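PDB 6W1A: transcriptional regulator, which probably binds DNA through an N-terminal helix-turn-helix domain and regulates transcription as a member of the Rgg family. Local coordinates for residues N190-S195 with T225-V230. Sequence-based numbering, arbitrary orientation.
Sequences NCLIIS and TVFLYV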
loop_
_atom_site.group_PDB
_atom_site.type_symbol
_atom_site.label_atom_id
_atom_site.label_comp_id
_atom_site.label_asym_id
_atom_site.label_seq_id
_atom_site.Cartn_x
_atom_site.Cartn_y
_atom_site.Cartn_z
ATOM N N ASN A 190 -8.575 7.727 -14.478
ATOM C CA ASN A 190 -9.051 6.984 -15.638
ATOM C C ASN A 190 -10.385 7.522 -16.137
ATOM O O ASN A 190 -10.656 7.491 -17.342
ATOM C CB ASN A 190 -9.179 5.499 -15.300
ATOM C CG ASN A 190 -9.460 4.649 -16.523
ATOM O OD1 ASN A 190 -10.566 4.666 -17.069
ATOM N ND2 ASN A 190 -8.457 3.894 -16.964
ATOM N N CYS A 191 -11.216 8.044 -15.242
ATOM C CA CYS A 191 -12.500 8.565 -15.679
ATOM C C CYS A 191 -12.432 10.049 -16.015
ATOM O O CYS A 191 -13.301 10.547 -16.739
ATOM C CB CYS A 191 -13.553 8.294 -14.587
ATOM S SG CYS A 191 -15.098 9.250 -14.620
ATOM N N LEU A 192 -11.363 10.733 -15.600
ATOM C CA LEU A 192 -11.121 12.094 -16.066
ATOM C C LEU A 192 -10.742 12.120 -17.542
ATOM O O LEU A 192 -11.271 12.937 -18.306
ATOM C CB LEU A 192 -10.033 12.748 -15.215
ATOM C CG LEU A 192 -9.408 14.045 -15.728
ATOM C CD1 LEU A 192 -10.452 15.125 -15.898
ATOM C CD2 LEU A 192 -8.316 14.513 -14.785
ATOM N N ILE A 193 -9.853 11.219 -17.972
ATOM C CA ILE A 193 -9.400 11.254 -19.363
ATOM C C ILE A 193 -10.541 10.906 -20.313
ATOM O O ILE A 193 -10.600 11.419 -21.436
ATOM C CB ILE A 193 -8.184 10.326 -19.570
ATOM C CG1 ILE A 193 -7.575 10.540 -20.956
ATOM C CG2 ILE A 193 -8.576 8.873 -19.416
ATOM C CD1 ILE A 193 -6.447 9.596 -21.272
ATOM N N ILE A 194 -11.474 10.060 -19.878
ATOM C CA ILE A 194 -12.660 9.799 -20.684
ATOM C C ILE A 194 -13.567 11.024 -20.700
ATOM O O ILE A 194 -14.182 11.346 -21.723
ATOM C CB ILE A 194 -13.391 8.547 -20.166
ATOM C CG1 ILE A 194 -12.474 7.325 -20.253
ATOM C CG2 ILE A 194 -14.677 8.314 -20.938
ATOM C CD1 ILE A 194 -13.128 6.048 -19.805
ATOM N N SER A 195 -13.643 11.744 -19.579
ATOM C CA SER A 195 -14.473 12.943 -19.543
ATOM C C SER A 195 -13.914 14.036 -20.443
ATOM O O SER A 195 -14.676 14.866 -20.952
ATOM C CB SER A 195 -14.595 13.453 -18.107
ATOM O OG SER A 195 -13.488 14.268 -17.752
ATOM N N THR A 225 2.374 11.318 -12.893
ATOM C CA THR A 225 2.767 11.528 -14.287
ATOM C C THR A 225 1.588 11.317 -15.230
ATOM O O THR A 225 1.395 12.105 -16.163
ATOM C CB THR A 225 3.943 10.630 -14.704
ATOM O OG1 THR A 225 3.459 9.376 -15.195
ATOM C CG2 THR A 225 4.917 10.399 -13.566
ATOM N N VAL A 226 0.784 10.276 -15.002
ATOM C CA VAL A 226 -0.401 10.108 -15.835
ATOM C C VAL A 226 -1.372 11.260 -15.602
ATOM O O VAL A 226 -2.093 11.668 -16.522
ATOM C CB VAL A 226 -1.060 8.735 -15.592
ATOM C CG1 VAL A 226 -0.005 7.644 -15.611
ATOM C CG2 VAL A 226 -1.842 8.711 -14.284
ATOM N N PHE A 227 -1.397 11.819 -14.391
ATOM C CA PHE A 227 -2.181 13.025 -14.173
ATOM C C PHE A 227 -1.576 14.205 -14.922
ATOM O O PHE A 227 -2.305 15.032 -15.482
ATOM C CB PHE A 227 -2.289 13.331 -12.683
ATOM C CG PHE A 227 -3.248 14.438 -12.369
ATOM C CD1 PHE A 227 -4.496 14.483 -12.978
ATOM C CD2 PHE A 227 -2.905 15.439 -11.470
ATOM C CE1 PHE A 227 -5.385 15.506 -12.693
ATOM C CE2 PHE A 227 -3.791 16.462 -11.176
ATOM C CZ PHE A 227 -5.032 16.496 -11.788
ATOM N N LEU A 228 -0.245 14.293 -14.957
ATOM C CA LEU A 228 0.400 15.341 -15.740
ATOM C C LEU A 228 0.008 15.236 -17.207
ATOM O O LEU A 228 -0.260 16.252 -17.862
ATOM C CB LEU A 228 1.917 15.260 -15.577
ATOM C CG LEU A 228 2.771 16.174 -16.453
ATOM C CD1 LEU A 228 2.655 17.623 -15.995
ATOM C CD2 LEU A 228 4.218 15.710 -16.417
ATOM N N TYR A 229 -0.045 14.011 -17.737
ATOM C CA TYR A 229 -0.527 13.811 -19.100
ATOM C C TYR A 229 -2.001 14.175 -19.216
ATOM O O TYR A 229 -2.392 14.953 -20.092
ATOM C CB TYR A 229 -0.305 12.358 -19.532
ATOM C CG TYR A 229 -0.807 12.056 -20.927
ATOM C CD1 TYR A 229 -2.124 11.661 -21.145
ATOM C CD2 TYR A 229 0.035 12.169 -22.029
ATOM C CE1 TYR A 229 -2.589 11.393 -22.420
ATOM C CE2 TYR A 229 -0.420 11.904 -23.311
ATOM C CZ TYR A 229 -1.732 11.514 -23.500
ATOM O OH TYR A 229 -2.192 11.251 -24.770
ATOM N N VAL A 230 -2.835 13.626 -18.328
ATOM C CA VAL A 230 -4.278 13.781 -18.477
ATOM C C VAL A 230 -4.705 15.213 -18.165
ATOM O O VAL A 230 -5.512 15.804 -18.893
ATOM C CB VAL A 230 -5.018 12.746 -17.608
ATOM C CG1 VAL A 230 -6.504 13.047 -17.561
ATOM C CG2 VAL A 230 -4.796 11.345 -18.157
#
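Val-230 meets both Leu-192 and Ile-193. Its CB points at helix 179-197, and the two branches divide there. CG1 of Val-230 is anti to the backbone N (chi1 170°) and lies 3.6 Å from CG of Leu-192, with CD2 of that leucine equally near. The two side chains run past each other in opposite directions. Ile-193 crosses the valine at about a right angle. At its root, Ile-193 CB touches both methyls, with Val-230 CG1 and Val-230 CG2 each 3.8 Å away. Ile-193 CG1 follows at 4.0 Å from Val-230 CG2. At the tip, Ile-193 CD1 is 3.9 Å from Val-230 CG2. The extended chain also brings Ile-193 CD1 to the edge of the Tyr-229 ring, 4.4 Å from Tyr-229 CE1.

The axes of segments 190-195 and 225-230 run nearly parallel, 12° apart and 10.2 Å at closest approach. Helix 201-215 lies between them in sequence, consistent with the antiparallel neighbours of a TPR-like array in the Rgg C-terminal domain. Leu-192 and Phe-227 both also touch Ile-211 on that middle helix. CD2 of Leu-192 comes in at the edge of the Phe-227 ring, in its plane, 3.7 Å from Phe-227 CE1.

No hydrogen bond joins the two segments. Ser-195 OG bonds back to Leu-192 O within its own helix and is also hydrogen-bonded to the hydroxyl of Ser-204. The hydroxyl of Tyr-229 is hydrogen-bonded to His-269 on helix 260-275.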